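Local coordinates for protein ribonucleoside-diphosphate reductase subunit beta (Clostridium botulinum, PDB 6ZJK) that probably acts as the diiron R2 subunit of a class I ribonucleotide reductase, which reduces ribonucleoside diphosphates to their deoxy forms, at residues 192-197 with 258-263; 218-223 with 328-333; 251-256 with 263-268. All blocks are in the same frame, centred on the assembly; numbering follows the deposited sequence. Where two conformers were deposited one is given.

Overall arrangement
The three contacts sit toward the two ends of a long all-helical subunit. Contacts 1 and 3 form one cluster, their centres 5 Å apart: E263 belongs to both, and L194 of contact 1 packs on L252 and L264 of contact 3. Contact 2 lies on the other side of the chain's centre, its centre 37 Å from that of either contact, with nearest atoms about 22 Å away. Helix 190-220 spans this distance, giving contact 1 its first turns and contact 2 its last. It also carries the iron ligand E204, while helix 225-255, used by contact 3, carries E238 and H241. All three contacts involve residues other than the iron ligands.

Contact 1: 192-197 with 258-263; sequences NFLRAI and HIFTEE
L194 projects from helix 190-220 toward the loop at 258-261 and meets two apolar side chains with the end of its own. CD1 does most of the touching: it lies 3.7 Å from CG2 of I259, and another 3.7 Å separates this same L194 CD1 from CE1 of the F260 ring. Of these two loop residues the second methyl, L194 CD2, touches just the ring, 3.9 Å from F260 CE1. Both methyls come to the CE1-CZ part of the ring from the same side of its plane, at a slant. I259 faces the helix with its short branch, because its longer CG1 arm stands anti to the carbonyl carbon (chi1 -63°) and CG2 is left to meet the leucine. The loop is sharply kinked at F260, the centre of an inverse gamma turn closed by T261 N donating to I259 O at 2.8 Å, and T261 then serves as N-cap of helix 262-287 through a hydrogen bond from L264 N to its OG1. The short link between helices 225-255 and 262-287 is thereby packed against helix 190-220 within the helical fold of the R2 family. L194 also touches L252 of the first of these helices and L264 and F268 of the second, while the F260 ring reaches both K253 and F268.

Contact 2: 218-223 with 328-333; sequences LARQGK and MEWIDG
R220 lays its guanidinium flat on the indole of W330, and this single stacked pair makes the whole contact. The two planes are 6° apart and their centres 3.5 Å, close to face-to-face. CZ stands 3.5 Å from the centroid of the W330 five-membered ring and nearly above it, a cation-pi arrangement, with R220 NH2 3.4 Å from W330 CG. The aliphatic part of the arginine joins in: CD lies 3.7 Å from the centroid of the six-membered ring, only 6° off its normal, a CH-pi contact. Both rings of the indole are therefore used, one by the charged end and one by the methylene before it. An extended run from CG to NE carries the group across the gap. With W330 CG between the backbone N and the carbonyl carbon (chi1 63°), the indole lies between R220 on one face and I331 CG1 on the other, while F334 meets W330 edge-to-face and Y216 and T217 of helix 190-220 also touch it.

The backbone interactions are internal to each segment. Helix 190-220 ends in a Schellman motif at G222, whose phi is positive; K223 N bonds back to L218 O at 3.2 Å and G222 N to A219 O at 3.0 Å. R220 thus leaves from the last turn, beside the short helix 330-334.

No hydrogen bond crosses the contact. R220 NH1 and W330 NE1 approach to 3.5 Å, but both are donors. Cohesion probably comes from dispersion and from the attraction of the positive charge to the pi cloud, which the flat stacking permits while the N-H groups lie roughly within their own planes, where they could still bond to other acceptors.

Contact 3: 251-256 with 263-268; sequences ELKNEN and ELEEEF
K253 and E265 join their helices through one salt bridge, NZ lying 2.9 Å from OE2. The amine comes to OE2 from above the carboxylate, 44° out of its plane, and E265 OE1 is 4.0 Å from K253 NZ, so the grip falls on one oxygen. The two side chains cross at about a right angle. K253 sets out with CG anti to the backbone N (chi1 -176°); its CD and CE already run past E265 OE2 (both 3.4 Å), and the bend at the last torsion (chi4 83°) turns NZ in to it. The glutamate is extended beyond CG. K253 is exposed and E265 partly so, and solvent would be expected to weaken the charge attraction.

A hydrogen bond of another kind lies at the end of the first helix. N256 folds its amide back on the preceding turn, and its ND2 donates to L252 O at 3.0 Å, in the carbonyl plane and on a lone pair.

The apolar faces of the two helices, turned away from the ion pair, point to helix 190-220. Two successive helices running in opposite directions about a short loop form an alpha-alpha hairpin, here part of the helical R2 fold.

Contact 1: 192-197 with 258-263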
ATOM      1  N   ASN A 192      15.209   8.629 -16.688  1.00 58.00           N
ATOM      2  CA  ASN A 192      14.707   9.174 -15.432  1.00 58.61           C
ATOM      3  C   ASN A 192      14.161   8.081 -14.526  1.00 57.51           C
ATOM      4  O   ASN A 192      14.257   8.182 -13.296  1.00 55.84           O
ATOM      5  CB  ASN A 192      13.632  10.224 -15.702  1.00 61.18           C
ATOM      6  CG  ASN A 192      14.183  11.453 -16.397  1.00 67.17           C
ATOM      7  OD1 ASN A 192      15.379  11.734 -16.326  1.00 65.77           O
ATOM      8  ND2 ASN A 192      13.307  12.213 -17.043  1.00 68.43           N
ATOM      9  N   PHE A 193      13.614   7.038 -15.108  1.00 56.30           N
ATOM     10  CA  PHE A 193      13.049   5.947 -14.345  1.00 52.67           C
ATOM     11  C   PHE A 193      14.129   5.167 -13.631  1.00 53.28           C
ATOM     12  O   PHE A 193      13.995   4.898 -12.468  1.00 51.42           O
ATOM     13  CB  PHE A 193      12.194   5.072 -15.258  1.00 52.02           C
ATOM     14  CG  PHE A 193      11.618   3.866 -14.601  1.00 53.20           C
ATOM     15  CD1 PHE A 193      10.520   3.958 -13.804  1.00 51.92           C
ATOM     16  CD2 PHE A 193      12.159   2.641 -14.821  1.00 54.96           C
ATOM     17  CE1 PHE A 193       9.988   2.845 -13.203  1.00 54.58           C
ATOM     18  CE2 PHE A 193      11.646   1.522 -14.222  1.00 53.29           C
ATOM     19  CZ  PHE A 193      10.552   1.625 -13.417  1.00 54.11           C
ATOM     20  N   LEU A 194      15.211   4.839 -14.322  1.00 50.74           N
ATOM     21  CA  LEU A 194      16.309   4.091 -13.735  1.00 50.14           C
ATOM     22  C   LEU A 194      17.099   4.882 -12.704  1.00 51.83           C
ATOM     23  O   LEU A 194      17.573   4.334 -11.752  1.00 47.51           O
ATOM     24  CB  LEU A 194      17.234   3.556 -14.799  1.00 46.84           C
ATOM     25  CG  LEU A 194      16.674   2.525 -15.763  1.00 57.18           C
ATOM     26  CD1 LEU A 194      17.666   2.226 -16.857  1.00 53.82           C
ATOM     27  CD2 LEU A 194      16.267   1.257 -15.058  1.00 47.51           C
ATOM     28  N   ARG A 195      17.226   6.182 -12.906  1.00 51.08           N
ATOM     29  CA  ARG A 195      17.912   7.025 -11.944  1.00 51.05           C
ATOM     30  C   ARG A 195      17.059   7.083 -10.666  1.00 49.47           C
ATOM     31  O   ARG A 195      17.568   7.037  -9.588  1.00 43.46           O
ATOM     32  CB  ARG A 195      18.201   8.404 -12.516  1.00 55.09           C
ATOM     33  CG  ARG A 195      19.239   8.431 -13.613  1.00 57.47           C
ATOM     34  CD  ARG A 195      19.735   9.832 -13.917  1.00 63.92           C
ATOM     35  NE  ARG A 195      19.052  10.411 -15.060  1.00 65.55           N
ATOM     36  CZ  ARG A 195      19.502  10.351 -16.306  1.00 67.12           C
ATOM     37  NH1 ARG A 195      20.634   9.742 -16.576  1.00 62.42           N
ATOM     38  NH2 ARG A 195      18.815  10.886 -17.289  1.00 68.58           N
ATOM     39  N   ALA A 196      15.759   7.055 -10.806  1.00 47.89           N
ATOM     40  CA  ALA A 196      14.916   7.052  -9.645  1.00 47.61           C
ATOM     41  C   ALA A 196      14.997   5.749  -8.880  1.00 49.86           C
ATOM     42  O   ALA A 196      14.846   5.730  -7.701  1.00 46.06           O
ATOM     43  CB  ALA A 196      13.510   7.339 -10.011  1.00 43.29           C
ATOM     44  N   ILE A 197      15.251   4.659  -9.572  1.00 44.22           N
ATOM     45  CA  ILE A 197      15.340   3.394  -8.925  1.00 41.94           C
ATOM     46  C   ILE A 197      16.592   3.361  -8.109  1.00 41.70           C
ATOM     47  O   ILE A 197      16.604   2.911  -7.037  1.00 42.89           O
ATOM     48  CB  ILE A 197      15.349   2.235  -9.937  1.00 45.36           C
ATOM     49  CG1 ILE A 197      14.054   2.176 -10.725  1.00 49.87           C
ATOM     50  CG2 ILE A 197      15.624   0.933  -9.251  1.00 38.55           C
ATOM     51  CD1 ILE A 197      12.878   1.680  -9.991  1.00 50.18           C
ATOM     52  N   HIS A 258      20.697  -2.984 -23.568  1.00 54.67           N
ATOM     53  CA  HIS A 258      21.070  -1.872 -24.437  1.00 58.02           C
ATOM     54  C   HIS A 258      20.979  -0.525 -23.727  1.00 61.55           C
ATOM     55  O   HIS A 258      21.657   0.421 -24.144  1.00 59.15           O
ATOM     56  CB  HIS A 258      20.196  -1.861 -25.694  1.00 52.31           C
ATOM     57  CG  HIS A 258      18.739  -1.657 -25.413  1.00 63.87           C
ATOM     58  ND1 HIS A 258      17.917  -2.668 -24.955  1.00 59.84           N
ATOM     59  CD2 HIS A 258      17.960  -0.551 -25.497  1.00 62.87           C
ATOM     60  CE1 HIS A 258      16.696  -2.196 -24.780  1.00 64.29           C
ATOM     61  NE2 HIS A 258      16.695  -0.914 -25.100  1.00 70.00           N
ATOM     62  N   ILE A 259      20.177  -0.413 -22.667  1.00 56.85           N
ATOM     63  CA  ILE A 259      20.122   0.837 -21.905  1.00 59.77           C
ATOM     64  C   ILE A 259      21.194   0.887 -20.822  1.00 58.89           C
ATOM     65  O   ILE A 259      21.805   1.939 -20.588  1.00 57.28           O
ATOM     66  CB  ILE A 259      18.712   1.028 -21.304  1.00 55.93           C
ATOM     67  CG1 ILE A 259      17.673   1.163 -22.405  1.00 58.54           C
ATOM     68  CG2 ILE A 259      18.678   2.263 -20.424  1.00 61.60           C
ATOM     69  CD1 ILE A 259      17.882   2.414 -23.226  1.00 64.99           C
ATOM     70  N   PHE A 260      21.481  -0.254 -20.190  1.00 56.70           N
ATOM     71  CA  PHE A 260      22.506  -0.344 -19.154  1.00 56.39           C
ATOM     72  C   PHE A 260      23.891  -0.364 -19.792  1.00 58.52           C
ATOM     73  O   PHE A 260      24.582  -1.382 -19.838  1.00 63.54           O
ATOM     74  CB  PHE A 260      22.303  -1.578 -18.297  1.00 53.91           C
ATOM     75  CG  PHE A 260      21.345  -1.381 -17.173  1.00 49.65           C
ATOM     76  CD1 PHE A 260      19.987  -1.270 -17.409  1.00 50.21           C
ATOM     77  CD2 PHE A 260      21.805  -1.324 -15.868  1.00 53.25           C
ATOM     78  CE1 PHE A 260      19.098  -1.104 -16.347  1.00 47.67           C
ATOM     79  CE2 PHE A 260      20.924  -1.153 -14.800  1.00 50.28           C
ATOM     80  CZ  PHE A 260      19.576  -1.043 -15.041  1.00 48.42           C
ATOM     81  N   THR A 261      24.295   0.803 -20.278  1.00 57.39           N
ATOM     82  CA  THR A 261      25.622   0.926 -20.843  1.00 59.32           C
ATOM     83  C   THR A 261      26.650   1.009 -19.718  1.00 64.78           C
ATOM     84  O   THR A 261      26.312   1.230 -18.550  1.00 57.13           O
ATOM     85  CB  THR A 261      25.709   2.159 -21.749  1.00 57.86           C
ATOM     86  OG1 THR A 261      25.451   3.349 -20.989  1.00 59.93           O
ATOM     87  CG2 THR A 261      24.693   2.065 -22.882  1.00 62.51           C
ATOM     88  N   GLU A 262      27.926   0.808 -20.064  1.00 61.45           N
ATOM     89  CA  GLU A 262      29.098   1.165 -19.273  1.00 57.76           C
ATOM     90  C   GLU A 262      28.898   2.515 -18.603  1.00 60.54           C
ATOM     91  O   GLU A 262      29.435   2.757 -17.518  1.00 60.48           O
ATOM     92  CB  GLU A 262      30.371   1.157 -20.118  1.00 67.48           C
ATOM     93  CG  GLU A 262      31.609   0.769 -19.318  1.00 70.44           C
ATOM     94  CD  GLU A 262      32.621  -0.029 -20.135  1.00 82.36           C
ATOM     95  OE1 GLU A 262      32.932  -1.181 -19.756  1.00 85.01           O
ATOM     96  OE2 GLU A 262      33.097   0.493 -21.170  1.00 80.96           O
ATOM     97  N   GLU A 263      28.414   3.415 -19.457  1.00 61.73           N
ATOM     98  CA  GLU A 263      28.307   4.803 -19.032  1.00 67.58           C
ATOM     99  C   GLU A 263      27.194   4.967 -18.004  1.00 62.89           C
ATOM    100  O   GLU A 263      27.396   5.585 -16.957  1.00 62.91           O
ATOM    101  CB  GLU A 263      28.049   5.710 -20.245  1.00 74.57           C
ATOM    102  CG  GLU A 263      28.629   7.136 -20.150  1.00 85.98           C
ATOM    103  CD  GLU A 263      27.579   8.229 -19.859  1.00 90.54           C
ATOM    104  OE1 GLU A 263      27.860   9.153 -19.065  1.00 93.08           O
ATOM    105  OE2 GLU A 263      26.468   8.165 -20.430  1.00 90.68           O
TER

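Contact 2: 218-223 with 328-333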
ATOM      1  N   LEU A 218      22.652   6.242  21.167  1.00 40.84           N
ATOM      2  CA  LEU A 218      22.004   6.721  22.391  1.00 40.13           C
ATOM      3  C   LEU A 218      21.664   5.559  23.314  1.00 39.70           C
ATOM      4  O   LEU A 218      22.043   5.556  24.495  1.00 39.45           O
ATOM      5  CB  LEU A 218      20.735   7.519  22.063  1.00 39.67           C
ATOM      6  CG  LEU A 218      20.852   8.948  21.524  1.00 42.99           C
ATOM      7  CD1 LEU A 218      19.473   9.594  21.423  1.00 47.87           C
ATOM      8  CD2 LEU A 218      21.789   9.763  22.418  1.00 41.80           C
ATOM      9  N   ALA A 219      20.971   4.543  22.768  1.00 34.46           N
ATOM     10  CA  ALA A 219      20.521   3.390  23.547  1.00 41.84           C
ATOM     11  C   ALA A 219      21.675   2.587  24.121  1.00 41.84           C
ATOM     12  O   ALA A 219      21.533   1.985  25.193  1.00 45.80           O
ATOM     13  CB  ALA A 219      19.660   2.471  22.679  1.00 39.67           C
ATOM     14  N   ARG A 220      22.821   2.559  23.433  1.00 43.57           N
ATOM     15  CA  ARG A 220      23.974   1.847  23.974  1.00 47.87           C
ATOM     16  C   ARG A 220      24.426   2.473  25.290  1.00 46.54           C
ATOM     17  O   ARG A 220      25.009   1.781  26.134  1.00 55.17           O
ATOM     18  CB  ARG A 220      25.137   1.835  22.963  1.00 45.08           C
ATOM     19  CG  ARG A 220      26.079   0.592  23.029  1.00 45.65           C
ATOM     20  CD  ARG A 220      27.354   0.812  22.206  1.00 46.15           C
ATOM     21  NE  ARG A 220      28.241  -0.357  22.153  1.00 45.53           N
ATOM     22  CZ  ARG A 220      29.496  -0.307  21.734  1.00 49.46           C
ATOM     23  NH1 ARG A 220      30.018   0.865  21.364  1.00 46.69           N
ATOM     24  NH2 ARG A 220      30.246  -1.414  21.704  1.00 55.83           N
ATOM     25  N   GLN A 221      24.146   3.771  25.493  1.00 45.31           N
ATOM     26  CA  GLN A 221      24.468   4.473  26.731  1.00 51.64           C
ATOM     27  C   GLN A 221      23.338   4.460  27.749  1.00 48.57           C
ATOM     28  O   GLN A 221      23.483   5.079  28.807  1.00 47.30           O
ATOM     29  CB  GLN A 221      24.786   5.954  26.475  1.00 50.03           C
ATOM     30  CG  GLN A 221      25.659   6.265  25.290  1.00 51.23           C
ATOM     31  CD  GLN A 221      25.725   7.761  25.035  1.00 50.25           C
ATOM     32  OE1 GLN A 221      25.555   8.552  25.949  1.00 50.93           O
ATOM     33  NE2 GLN A 221      25.850   8.148  23.770  1.00 50.33           N
ATOM     34  N   GLY A 222      22.204   3.836  27.443  1.00 47.74           N
ATOM     35  CA  GLY A 222      21.087   3.827  28.368  1.00 49.75           C
ATOM     36  C   GLY A 222      20.058   4.927  28.174  1.00 47.44           C
ATOM     37  O   GLY A 222      19.192   5.099  29.041  1.00 50.09           O
ATOM     38  N   LYS A 223      20.127   5.681  27.079  1.00 46.95           N
ATOM     39  CA  LYS A 223      19.235   6.803  26.814  1.00 45.56           C
ATOM     40  C   LYS A 223      18.294   6.451  25.661  1.00 49.64           C
ATOM     41  O   LYS A 223      18.743   5.982  24.608  1.00 42.27           O
ATOM     42  CB  LYS A 223      20.055   8.066  26.501  1.00 47.16           C
ATOM     43  CG  LYS A 223      20.950   8.551  27.674  1.00 51.63           C
ATOM     44  CD  LYS A 223      22.036   9.583  27.252  1.00 58.25           C
ATOM     45  CE  LYS A 223      22.884  10.052  28.451  1.00 65.67           C
ATOM     46  NZ  LYS A 223      24.155  10.773  28.091  1.00 64.16           N
ATOM     47  N   MET A 328      32.379  -0.097  12.995  1.00 52.81           N
ATOM     48  CA  MET A 328      31.480  -0.097  14.148  0.61 50.83           C
ATOM     49  C   MET A 328      30.798  -1.462  14.256  1.00 49.97           C
ATOM     50  O   MET A 328      29.579  -1.579  14.180  1.00 50.05           O
ATOM     51  CB  MET A 328      30.404   0.984  14.035  0.61 51.97           C
ATOM     52  CG  MET A 328      30.879   2.385  13.736  0.61 52.23           C
ATOM     53  SD  MET A 328      29.454   3.486  13.623  0.61 59.81           S
ATOM     54  CE  MET A 328      28.806   3.395  15.292  0.61 56.13           C
ATOM     55  N   GLU A 329      31.588  -2.520  14.442  1.00 50.16           N
ATOM     56  CA  GLU A 329      31.073  -3.885  14.332  1.00 53.26           C
ATOM     57  C   GLU A 329      29.944  -4.187  15.322  1.00 47.22           C
ATOM     58  O   GLU A 329      29.125  -5.080  15.055  1.00 46.26           O
ATOM     59  CB  GLU A 329      32.214  -4.895  14.468  1.00 49.89           C
ATOM     60  CG  GLU A 329      31.746  -6.276  14.085  1.00 59.49           C
ATOM     61  CD  GLU A 329      32.807  -7.102  13.410  1.00 72.55           C
ATOM     62  OE1 GLU A 329      33.783  -6.513  12.886  1.00 73.08           O
ATOM     63  OE2 GLU A 329      32.635  -8.340  13.367  1.00 77.72           O
ATOM     64  N   TRP A 330      29.945  -3.510  16.476  1.00 44.86           N
ATOM     65  CA  TRP A 330      28.953  -3.790  17.509  1.00 46.53           C
ATOM     66  C   TRP A 330      27.528  -3.567  17.025  1.00 38.94           C
ATOM     67  O   TRP A 330      26.606  -4.167  17.583  1.00 38.55           O
ATOM     68  CB  TRP A 330      29.209  -2.917  18.744  1.00 45.49           C
ATOM     69  CG  TRP A 330      29.065  -1.441  18.471  1.00 47.24           C
ATOM     70  CD1 TRP A 330      30.057  -0.569  18.092  1.00 48.97           C
ATOM     71  CD2 TRP A 330      27.859  -0.663  18.558  1.00 47.78           C
ATOM     72  NE1 TRP A 330      29.535   0.699  17.935  1.00 48.83           N
ATOM     73  CE2 TRP A 330      28.192   0.667  18.216  1.00 49.05           C
ATOM     74  CE3 TRP A 330      26.531  -0.964  18.880  1.00 47.14           C
ATOM     75  CZ2 TRP A 330      27.246   1.697  18.197  1.00 44.68           C
ATOM     76  CZ3 TRP A 330      25.582   0.072  18.866  1.00 44.67           C
ATOM     77  CH2 TRP A 330      25.949   1.378  18.521  1.00 43.57           C
ATOM     78  N   ILE A 331      27.328  -2.734  15.999  1.00 41.44           N
ATOM     79  CA  ILE A 331      25.984  -2.403  15.518  1.00 43.03           C
ATOM     80  C   ILE A 331      25.242  -3.645  15.021  1.00 48.40           C
ATOM     81  O   ILE A 331      24.014  -3.757  15.172  1.00 43.50           O
ATOM     82  CB  ILE A 331      26.068  -1.337  14.411  1.00 45.76           C
ATOM     83  CG1 ILE A 331      26.326   0.042  14.997  1.00 50.49           C
ATOM     84  CG2 ILE A 331      24.766  -1.247  13.643  1.00 53.46           C
ATOM     85  CD1 ILE A 331      26.370   1.119  13.937  1.00 53.47           C
ATOM     86  N   ASP A 332      25.957  -4.575  14.381  1.00 42.20           N
ATOM     87  CA  ASP A 332      25.279  -5.693  13.729  1.00 43.87           C
ATOM     88  C   ASP A 332      24.531  -6.550  14.739  1.00 44.06           C
ATOM     89  O   ASP A 332      23.356  -6.873  14.541  1.00 47.82           O
ATOM     90  CB  ASP A 332      26.283  -6.530  12.931  1.00 52.58           C
ATOM     91  CG  ASP A 332      26.829  -5.772  11.744  1.00 57.47           C
ATOM     92  OD1 ASP A 332      26.364  -4.625  11.524  1.00 62.89           O
ATOM     93  OD2 ASP A 332      27.680  -6.320  11.013  1.00 60.34           O
ATOM     94  N   GLY A 333      25.180  -6.889  15.853  1.00 43.68           N
ATOM     95  CA  GLY A 333      24.497  -7.647  16.887  1.00 40.36           C
ATOM     96  C   GLY A 333      23.480  -6.799  17.636  1.00 45.04           C
ATOM     97  O   GLY A 333      22.416  -7.291  18.023  1.00 43.66           O
TER

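Contact 3: 251-256 with 263-268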
ATOM      1  N   GLU A 251      17.135  -7.604 -12.483  1.00 39.34           N
ATOM      2  CA  GLU A 251      16.293  -8.049 -13.591  1.00 40.05           C
ATOM      3  C   GLU A 251      16.193  -6.980 -14.674  1.00 42.73           C
ATOM      4  O   GLU A 251      16.223  -7.299 -15.867  1.00 43.24           O
ATOM      5  CB  GLU A 251      14.897  -8.440 -13.097  1.00 42.75           C
ATOM      6  CG  GLU A 251      14.820  -9.503 -11.986  1.00 41.33           C
ATOM      7  CD  GLU A 251      15.376 -10.875 -12.377  1.00 43.83           C
ATOM      8  OE1 GLU A 251      15.764 -11.075 -13.551  1.00 47.30           O
ATOM      9  OE2 GLU A 251      15.427 -11.764 -11.495  1.00 43.52           O
ATOM     10  N   LEU A 252      16.126  -5.702 -14.288  1.00 39.87           N
ATOM     11  CA  LEU A 252      16.072  -4.634 -15.286  1.00 41.73           C
ATOM     12  C   LEU A 252      17.316  -4.619 -16.160  1.00 41.99           C
ATOM     13  O   LEU A 252      17.229  -4.331 -17.360  1.00 40.07           O
ATOM     14  CB  LEU A 252      15.901  -3.273 -14.615  1.00 37.30           C
ATOM     15  CG  LEU A 252      14.505  -2.941 -14.074  1.00 40.82           C
ATOM     16  CD1 LEU A 252      14.541  -1.651 -13.244  1.00 40.66           C
ATOM     17  CD2 LEU A 252      13.496  -2.827 -15.209  1.00 44.12           C
ATOM     18  N   LYS A 253      18.492  -4.866 -15.565  1.00 39.18           N
ATOM     19  CA  LYS A 253      19.759  -4.964 -16.280  1.00 44.85           C
ATOM     20  C   LYS A 253      19.726  -6.093 -17.304  1.00 48.36           C
ATOM     21  O   LYS A 253      20.238  -5.940 -18.418  1.00 45.97           O
ATOM     22  CB  LYS A 253      20.924  -5.185 -15.316  1.00 46.33           C
ATOM     23  CG  LYS A 253      22.261  -5.181 -16.049  1.00 52.81           C
ATOM     24  CD  LYS A 253      23.467  -4.971 -15.141  1.00 60.70           C
ATOM     25  CE  LYS A 253      24.704  -5.663 -15.737  1.00 67.99           C
ATOM     26  NZ  LYS A 253      25.386  -4.837 -16.769  1.00 62.96           N
ATOM     27  N   ASN A 254      19.243  -7.248 -16.849  1.00 43.54           N
ATOM     28  CA  ASN A 254      19.248  -8.428 -17.712  1.00 48.40           C
ATOM     29  C   ASN A 254      18.321  -8.259 -18.916  1.00 48.88           C
ATOM     30  O   ASN A 254      18.668  -8.677 -20.029  1.00 44.18           O
ATOM     31  CB  ASN A 254      18.852  -9.669 -16.913  1.00 47.59           C
ATOM     32  CG  ASN A 254      18.817 -10.923 -17.775  1.00 49.55           C
ATOM     33  OD1 ASN A 254      17.836 -11.671 -17.786  1.00 51.96           O
ATOM     34  ND2 ASN A 254      19.890 -11.150 -18.509  1.00 41.75           N
ATOM     35  N   GLU A 255      17.163  -7.608 -18.729  1.00 44.27           N
ATOM     36  CA  GLU A 255      16.136  -7.499 -19.763  1.00 47.41           C
ATOM     37  C   GLU A 255      16.239  -6.221 -20.602  1.00 49.01           C
ATOM     38  O   GLU A 255      15.456  -6.057 -21.548  1.00 40.26           O
ATOM     39  CB  GLU A 255      14.738  -7.578 -19.129  1.00 45.81           C
ATOM     40  CG  GLU A 255      14.423  -8.880 -18.356  1.00 44.75           C
ATOM     41  CD  GLU A 255      13.133  -8.772 -17.512  1.00 49.24           C
ATOM     42  OE1 GLU A 255      12.483  -7.704 -17.536  1.00 51.22           O
ATOM     43  OE2 GLU A 255      12.762  -9.750 -16.815  1.00 52.44           O
ATOM     44  N   ASN A 256      17.147  -5.303 -20.264  1.00 42.79           N
ATOM     45  CA  ASN A 256      17.297  -4.001 -20.933  1.00 48.60           C
ATOM     46  C   ASN A 256      18.778  -3.654 -21.105  1.00 54.55           C
ATOM     47  O   ASN A 256      19.219  -2.538 -20.815  1.00 50.58           O
ATOM     48  CB  ASN A 256      16.600  -2.888 -20.142  1.00 48.41           C
ATOM     49  CG  ASN A 256      15.111  -3.105 -20.000  1.00 45.62           C
ATOM     50  OD1 ASN A 256      14.341  -2.770 -20.897  1.00 45.44           O
ATOM     51  ND2 ASN A 256      14.695  -3.667 -18.872  1.00 42.86           N
ATOM     52  N   GLU A 263      28.414   3.415 -19.457  1.00 61.73           N
ATOM     53  CA  GLU A 263      28.307   4.803 -19.032  1.00 67.58           C
ATOM     54  C   GLU A 263      27.194   4.967 -18.004  1.00 62.89           C
ATOM     55  O   GLU A 263      27.396   5.585 -16.957  1.00 62.91           O
ATOM     56  CB  GLU A 263      28.049   5.710 -20.245  1.00 74.57           C
ATOM     57  CG  GLU A 263      28.629   7.136 -20.150  1.00 85.98           C
ATOM     58  CD  GLU A 263      27.579   8.229 -19.859  1.00 90.54           C
ATOM     59  OE1 GLU A 263      27.860   9.153 -19.065  1.00 93.08           O
ATOM     60  OE2 GLU A 263      26.468   8.165 -20.430  1.00 90.68           O
ATOM     61  N   LEU A 264      26.029   4.345 -18.218  1.00 65.07           N
ATOM     62  CA  LEU A 264      24.964   4.514 -17.227  1.00 59.60           C
ATOM     63  C   LEU A 264      25.328   3.852 -15.900  1.00 57.29           C
ATOM     64  O   LEU A 264      24.995   4.373 -14.828  1.00 58.74           O
ATOM     65  CB  LEU A 264      23.627   3.987 -17.759  1.00 57.15           C
ATOM     66  CG  LEU A 264      22.504   4.197 -16.733  1.00 61.48           C
ATOM     67  CD1 LEU A 264      21.986   5.618 -16.873  1.00 61.13           C
ATOM     68  CD2 LEU A 264      21.364   3.224 -16.917  1.00 55.23           C
ATOM     69  N   GLU A 265      26.031   2.719 -15.913  1.00 52.21           N
ATOM     70  CA  GLU A 265      26.475   2.145 -14.649  1.00 54.79           C
ATOM     71  C   GLU A 265      27.441   3.079 -13.925  1.00 61.05           C
ATOM     72  O   GLU A 265      27.417   3.152 -12.692  1.00 57.89           O
ATOM     73  CB  GLU A 265      27.120   0.778 -14.885  1.00 57.70           C
ATOM     74  CG  GLU A 265      26.194  -0.223 -15.587  1.00 62.38           C
ATOM     75  CD  GLU A 265      26.668  -1.663 -15.466  1.00 70.44           C
ATOM     76  OE1 GLU A 265      27.879  -1.934 -15.696  1.00 65.08           O
ATOM     77  OE2 GLU A 265      25.819  -2.530 -15.151  1.00 69.61           O
ATOM     78  N   GLU A 266      28.261   3.834 -14.664  1.00 57.59           N
ATOM     79  CA  GLU A 266      29.122   4.805 -13.990  1.00 59.17           C
ATOM     80  C   GLU A 266      28.299   5.949 -13.410  1.00 54.71           C
ATOM     81  O   GLU A 266      28.593   6.436 -12.314  1.00 56.12           O
ATOM     82  CB  GLU A 266      30.186   5.342 -14.954  1.00 61.35           C
ATOM     83  CG  GLU A 266      31.299   6.155 -14.278  1.00 64.10           C
ATOM     84  CD  GLU A 266      31.999   5.376 -13.167  1.00 63.68           C
ATOM     85  OE1 GLU A 266      32.238   4.159 -13.335  1.00 72.21           O
ATOM     86  OE2 GLU A 266      32.324   5.979 -12.122  1.00 63.70           O
ATOM     87  N   GLU A 267      27.219   6.344 -14.089  1.00 55.53           N
ATOM     88  CA  GLU A 267      26.372   7.371 -13.487  1.00 60.63           C
ATOM     89  C   GLU A 267      25.719   6.874 -12.196  1.00 55.62           C
ATOM     90  O   GLU A 267      25.618   7.617 -11.212  1.00 58.73           O
ATOM     91  CB  GLU A 267      25.316   7.802 -14.506  1.00 58.81           C
ATOM     92  CG  GLU A 267      25.846   8.127 -15.874  1.00 70.69           C
ATOM     93  CD  GLU A 267      24.759   8.675 -16.783  1.00 76.93           C
ATOM     94  OE1 GLU A 267      23.809   9.314 -16.264  1.00 72.45           O
ATOM     95  OE2 GLU A 267      24.841   8.442 -18.010  1.00 76.98           O
ATOM     96  N   PHE A 268      25.409   5.585 -12.064  1.00 57.17           N
ATOM     97  CA  PHE A 268      24.948   5.048 -10.789  1.00 53.66           C
ATOM     98  C   PHE A 268      26.031   5.132  -9.716  1.00 49.64           C
ATOM     99  O   PHE A 268      25.738   5.426  -8.551  1.00 52.05           O
ATOM    100  CB  PHE A 268      24.492   3.596 -10.969  1.00 54.09           C
ATOM    101  CG  PHE A 268      23.183   3.445 -11.714  1.00 52.67           C
ATOM    102  CD1 PHE A 268      22.418   4.556 -12.049  1.00 52.97           C
ATOM    103  CD2 PHE A 268      22.692   2.183 -12.017  1.00 55.49           C
ATOM    104  CE1 PHE A 268      21.204   4.415 -12.709  1.00 54.76           C
ATOM    105  CE2 PHE A 268      21.469   2.025 -12.684  1.00 56.83           C
ATOM    106  CZ  PHE A 268      20.729   3.144 -13.030  1.00 56.00           C
TER